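Local coordinates for N-hydroxyarylamine O-acetyltransferase (Bacillus cereus, PDB 4DMO), which probably transfers acetyl groups to arylamines and N-hydroxyarylamines, as a member of the arylamine N-acetyltransferase family with a non-canonical Cys-His-Glu catalytic triad, at residues V137-E142 with Y186-E191; R154-M157 with Y163-E166. All blocks are in the same frame, centred on the assembly; numbering follows the deposited sequence.

Contact 1 (V137-E142 with Y186-E191); sequences VPFLGE and YAFYIE
The rings of F139 and F188 meet obliquely, with planes at 86° and centroids 5.8 Å apart, F139 CZ and CE2 coming up to the rim of F188 close to its plane. With respect to the F139 ring, F188 CZ and the I190 methyl CD1 both lie at a slant, neither squarely over a face nor in its plane. Together the three side chains form a small hydrophobic cluster on one side of the curved antiparallel sheet of the acetyltransferase fold. F139 enters it from the type I turn P138-G141, which begins on the outermost strand 137-138 and is closed by a 3.2 Å hydrogen bond from G141 N to P138 O. F188, on strand 183-188, reaches out from the opposite direction. Its chi1 of 63° sets CG between the backbone N and the carbonyl carbon and directs the ring at the turn. L121 and V114, on intervening strands, also touch F139, and the Y163 ring meets it edge-to-face. No hydrogen bond joins the two segments, whose backbones stay far apart, 10.4 Å between the CA atoms of F139 and I190. The closest approach is aliphatic to aromatic, I190 CD1 lying 3.5 Å from F139 CE2.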
loop_
_atom_site.group_PDB
_atom_site.type_symbol
_atom_site.label_atom_id
_atom_site.label_comp_id
_atom_site.label_asym_id
_atom_site.label_seq_id
_atom_site.Cartn_x
_atom_site.Cartn_y
_atom_site.Cartn_z
ATOM N N VAL A 137 -5.212 11.590 -3.565
ATOM C CA VAL A 137 -6.631 11.654 -3.835
ATOM C C VAL A 137 -7.212 12.792 -2.994
ATOM O O VAL A 137 -7.203 12.745 -1.751
ATOM C CB VAL A 137 -7.356 10.327 -3.482
ATOM C CG1 VAL A 137 -8.849 10.428 -3.891
ATOM C CG2 VAL A 137 -6.671 9.139 -4.158
ATOM N N PRO A 138 -7.711 13.826 -3.669
ATOM C CA PRO A 138 -8.251 14.978 -2.949
ATOM C C PRO A 138 -9.573 14.649 -2.277
ATOM O O PRO A 138 -10.468 14.055 -2.873
ATOM C CB PRO A 138 -8.455 16.011 -4.050
ATOM C CG PRO A 138 -8.731 15.183 -5.288
ATOM C CD PRO A 138 -7.885 13.935 -5.130
ATOM N N PHE A 139 -9.677 15.047 -1.025
ATOM C CA PHE A 139 -10.909 14.911 -0.288
ATOM C C PHE A 139 -12.056 15.728 -0.920
ATOM O O PHE A 139 -13.226 15.434 -0.674
ATOM C CB PHE A 139 -10.700 15.348 1.163
ATOM C CG PHE A 139 -10.206 14.247 2.070
ATOM C CD1 PHE A 139 -8.950 13.695 1.899
ATOM C CD2 PHE A 139 -11.007 13.780 3.110
ATOM C CE1 PHE A 139 -8.491 12.696 2.747
ATOM C CE2 PHE A 139 -10.566 12.763 3.965
ATOM C CZ PHE A 139 -9.297 12.232 3.788
ATOM N N LEU A 140 -11.718 16.742 -1.724
ATOM C CA LEU A 140 -12.727 17.571 -2.406
ATOM C C LEU A 140 -13.607 16.767 -3.352
ATOM O O LEU A 140 -14.668 17.232 -3.757
ATOM C CB LEU A 140 -12.095 18.754 -3.147
ATOM C CG LEU A 140 -11.828 19.977 -2.265
ATOM C CD1 LEU A 140 -11.437 21.169 -3.110
ATOM C CD2 LEU A 140 -13.011 20.328 -1.365
ATOM N N GLY A 141 -13.147 15.595 -3.758
ATOM C CA GLY A 141 -14.058 14.627 -4.317
ATOM C C GLY A 141 -13.700 14.264 -5.722
ATOM O O GLY A 141 -14.281 13.353 -6.297
ATOM N N GLU A 142 -12.723 14.983 -6.248
ATOM C CA GLU A 142 -12.263 14.831 -7.614
ATOM C C GLU A 142 -11.814 13.401 -7.916
ATOM O O GLU A 142 -11.187 12.731 -7.087
ATOM C CB GLU A 142 -11.099 15.812 -7.831
ATOM C CG GLU A 142 -10.666 16.021 -9.258
ATOM C CD GLU A 142 -11.378 17.193 -9.893
ATOM O OE1 GLU A 142 -12.533 17.453 -9.494
ATOM O OE2 GLU A 142 -10.783 17.851 -10.777
ATOM N N TYR A 186 -12.339 1.056 0.755
ATOM C CA TYR A 186 -12.426 0.988 2.194
ATOM C C TYR A 186 -13.064 2.234 2.796
ATOM O O TYR A 186 -13.144 3.306 2.167
ATOM C CB TYR A 186 -11.056 0.737 2.814
ATOM C CG TYR A 186 -10.041 1.806 2.494
ATOM C CD1 TYR A 186 -9.087 1.618 1.489
ATOM C CD2 TYR A 186 -10.016 2.988 3.215
ATOM C CE1 TYR A 186 -8.163 2.594 1.209
ATOM C CE2 TYR A 186 -9.084 3.963 2.948
ATOM C CZ TYR A 186 -8.161 3.764 1.951
ATOM O OH TYR A 186 -7.240 4.750 1.676
ATOM N N ALA A 187 -13.558 2.027 4.015
ATOM C CA ALA A 187 -14.058 3.081 4.851
ATOM C C ALA A 187 -12.981 3.408 5.867
ATOM O O ALA A 187 -12.257 2.512 6.333
ATOM C CB ALA A 187 -15.345 2.614 5.556
ATOM N N PHE A 188 -12.867 4.684 6.219
ATOM C CA PHE A 188 -11.923 5.105 7.252
ATOM C C PHE A 188 -12.471 6.275 8.056
ATOM O O PHE A 188 -13.391 6.941 7.614
ATOM C CB PHE A 188 -10.577 5.502 6.653
ATOM C CG PHE A 188 -10.641 6.701 5.726
ATOM C CD1 PHE A 188 -11.052 6.558 4.412
ATOM C CD2 PHE A 188 -10.267 7.959 6.167
ATOM C CE1 PHE A 188 -11.094 7.654 3.555
ATOM C CE2 PHE A 188 -10.325 9.055 5.315
ATOM C CZ PHE A 188 -10.729 8.893 4.007
ATOM N N TYR A 189 -11.898 6.487 9.239
ATOM C CA TYR A 189 -12.171 7.649 10.064
ATOM C C TYR A 189 -11.083 8.716 9.812
ATOM O O TYR A 189 -9.895 8.383 9.716
ATOM C CB TYR A 189 -12.173 7.243 11.541
ATOM C CG TYR A 189 -13.262 6.285 11.930
ATOM C CD1 TYR A 189 -14.562 6.745 12.148
ATOM C CD2 TYR A 189 -13.005 4.906 12.085
ATOM C CE1 TYR A 189 -15.600 5.859 12.515
ATOM C CE2 TYR A 189 -14.047 3.998 12.462
ATOM C CZ TYR A 189 -15.340 4.508 12.666
ATOM O OH TYR A 189 -16.385 3.683 13.022
ATOM N N ILE A 190 -11.482 9.984 9.682
ATOM C CA ILE A 190 -10.533 11.078 9.417
ATOM C C ILE A 190 -9.677 11.391 10.645
ATOM O O ILE A 190 -8.624 12.019 10.542
ATOM C CB ILE A 190 -11.270 12.377 8.950
ATOM C CG1 ILE A 190 -10.283 13.408 8.387
ATOM C CG2 ILE A 190 -12.062 12.988 10.109
ATOM C CD1 ILE A 190 -9.360 12.869 7.296
ATOM N N GLU A 191 -10.157 10.954 11.804
ATOM C CA GLU A 191 -9.468 11.126 13.084
ATOM C C GLU A 191 -8.063 10.480 13.086
ATOM O O GLU A 191 -7.884 9.313 12.738
ATOM C CB GLU A 191 -10.328 10.548 14.220
ATOM C CG GLU A 191 -11.584 11.407 14.606
ATOM C CD GLU A 191 -12.789 11.291 13.645
ATOM O OE1 GLU A 191 -12.892 10.309 12.869
ATOM O OE2 GLU A 191 -13.636 12.203 13.667
#

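Contact 2 (R154-M157 with Y163-E166); sequences RKEM and YILE
R154 holds E166 side-on across a beta hairpin, using two nitrogens for the two carboxylate oxygens. R154 NE donates to E166 OE1 on its syn side, and R154 NH2 reaches E166 OE2 over the same distance, 2.7 Å. The second bond is the straighter, at 163°, and OE2 lies in the guanidinium plane, although the nitrogen stands above the plane of the carboxylate; the two flat groups are turned 57° against each other. The third nitrogen, R154 NH1, is bonded to E156 OE2 at 2.9 Å, which makes a three-residue salt-bridge network. The shared guanidinium probably offsets the repulsion between the two carboxylates, whose nearest oxygens, E156 OE2 and E166 OE2, are 5.8 Å apart. A bend at chi3 (-71°) turns the guanidinium back over I164, whose CD1 lies 3.7 Å from R154 NH2 under one face.

Beneath these side chains, R154 and I164 form an antiparallel hydrogen-bonded pair, with I164 N to R154 O at 2.9 Å and R154 N to I164 O at 3.1 Å. The next pair, K155 and Y163, is non-hydrogen-bonded and sends its side chains to the other face of the sheet. There K155 lays its aliphatic chain across the tyrosine, CG sitting over the ring in a CH-pi contact 3.9 Å from the centroid, while CE continues toward OH.

R152, two residues earlier on the same strand, adds a salt bridge to E166 OE1 and so probably steadies the carboxylate. A bound zwitterionic sulfobetaine, 3-(1-methylpiperidinium-1-yl)propane-1-sulfonate, lies about 5 Å from the E156 side chain. Strands 149-158 and 163-168 form this hairpin within the large antiparallel sheet, flanked by strand 144-146 beyond the first and strand 183-188 beyond the second.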
loop_
_atom_site.group_PDB
_atom_site.type_symbol
_atom_site.label_atom_id
_atom_site.label_comp_id
_atom_site.label_asym_id
_atom_site.label_seq_id
_atom_site.Cartn_x
_atom_site.Cartn_y
_atom_site.Cartn_z
ATOM N N ARG A 154 -15.433 10.121 -0.756
ATOM C CA ARG A 154 -16.703 10.727 -0.400
ATOM C C ARG A 154 -16.847 10.724 1.102
ATOM O O ARG A 154 -16.445 9.774 1.778
ATOM C CB ARG A 154 -17.887 10.017 -1.072
ATOM C CG ARG A 154 -17.922 10.208 -2.585
ATOM C CD ARG A 154 -19.345 10.010 -3.158
ATOM N NE ARG A 154 -19.776 8.611 -3.128
ATOM C CZ ARG A 154 -20.705 8.107 -2.306
ATOM N NH1 ARG A 154 -21.328 8.871 -1.416
ATOM N NH2 ARG A 154 -20.998 6.815 -2.348
ATOM N N LYS A 155 -17.368 11.821 1.627
ATOM C CA LYS A 155 -17.746 11.871 3.027
ATOM C C LYS A 155 -18.995 11.020 3.153
ATOM O O LYS A 155 -19.996 11.271 2.491
ATOM C CB LYS A 155 -18.019 13.314 3.465
ATOM C CG LYS A 155 -17.890 13.557 4.968
ATOM C CD LYS A 155 -18.263 15.011 5.325
ATOM C CE LYS A 155 -17.856 15.391 6.751
ATOM N NZ LYS A 155 -18.546 14.537 7.767
ATOM N N GLU A 156 -18.915 9.979 3.963
ATOM C CA GLU A 156 -20.040 9.085 4.151
ATOM C C GLU A 156 -19.887 8.213 5.389
ATOM O O GLU A 156 -18.936 7.441 5.538
ATOM C CB GLU A 156 -20.242 8.205 2.939
ATOM C CG GLU A 156 -21.451 7.313 3.092
ATOM C CD GLU A 156 -21.782 6.553 1.827
ATOM O OE1 GLU A 156 -21.626 5.318 1.839
ATOM O OE2 GLU A 156 -22.202 7.190 0.824
ATOM N N MET A 157 -20.852 8.369 6.278
ATOM C CA MET A 157 -20.897 7.637 7.518
ATOM C C MET A 157 -21.228 6.213 7.151
ATOM O O MET A 157 -22.157 5.961 6.395
ATOM C CB MET A 157 -21.970 8.226 8.437
ATOM C CG MET A 157 -21.937 7.751 9.889
ATOM S SD MET A 157 -20.446 8.233 10.739
ATOM C CE MET A 157 -20.186 9.847 9.993
ATOM N N TYR A 163 -15.528 8.448 6.269
ATOM C CA TYR A 163 -15.198 8.722 4.864
ATOM C C TYR A 163 -15.023 7.402 4.133
ATOM O O TYR A 163 -14.948 6.335 4.737
ATOM C CB TYR A 163 -13.914 9.531 4.728
ATOM C CG TYR A 163 -14.052 11.007 5.027
ATOM C CD1 TYR A 163 -14.284 11.909 3.999
ATOM C CD2 TYR A 163 -13.932 11.500 6.317
ATOM C CE1 TYR A 163 -14.403 13.245 4.242
ATOM C CE2 TYR A 163 -14.041 12.847 6.577
ATOM C CZ TYR A 163 -14.277 13.722 5.523
ATOM O OH TYR A 163 -14.411 15.087 5.722
ATOM N N ILE A 164 -14.978 7.469 2.822
ATOM C CA ILE A 164 -14.811 6.270 2.035
ATOM C C ILE A 164 -13.925 6.559 0.853
ATOM O O ILE A 164 -13.886 7.688 0.340
ATOM C CB ILE A 164 -16.150 5.683 1.510
ATOM C CG1 ILE A 164 -16.793 6.605 0.467
ATOM C CG2 ILE A 164 -17.115 5.390 2.662
ATOM C CD1 ILE A 164 -18.124 6.016 -0.121
ATOM N N LEU A 165 -13.202 5.516 0.448
ATOM C CA LEU A 165 -12.483 5.513 -0.809
ATOM C C LEU A 165 -13.196 4.583 -1.755
ATOM O O LEU A 165 -13.276 3.364 -1.520
ATOM C CB LEU A 165 -11.049 5.045 -0.623
ATOM C CG LEU A 165 -10.347 5.085 -1.966
ATOM C CD1 LEU A 165 -10.096 6.515 -2.365
ATOM C CD2 LEU A 165 -9.066 4.283 -1.959
ATOM N N GLU A 166 -13.737 5.174 -2.813
ATOM C CA GLU A 166 -14.452 4.449 -3.827
ATOM C C GLU A 166 -13.575 4.294 -5.047
ATOM O O GLU A 166 -12.682 5.079 -5.294
ATOM C CB GLU A 166 -15.712 5.223 -4.231
ATOM C CG GLU A 166 -16.966 4.820 -3.504
ATOM C CD GLU A 166 -18.113 5.741 -3.828
ATOM O OE1 GLU A 166 -17.841 6.927 -4.113
ATOM O OE2 GLU A 166 -19.274 5.281 -3.829
#

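How the contacts relate
Both contacts belong to the same large antiparallel sheet, their centres about 6 Å apart. Contact 1 sets buried F188 against partly exposed F139 and I190, whereas contact 2 runs from buried I164 and E166 to exposed K155. Contact 2 joins adjacent hairpin strands through backbone bonds and an ionic network; contact 1 spans segments far apart in sheet order, is wholly apolar and closes the loop that holds the hairpin. Neighbouring strands 163-168 and 183-188 are bridged by probable hydrogen bonds, L165 N to Y186 O and Y163 N to F188 O. The Y163 ring, lined by K155, packs against F139 and I190, whereas the salt-bridge network of R154, E156 and E166 lies on the face that R154 shares with I164.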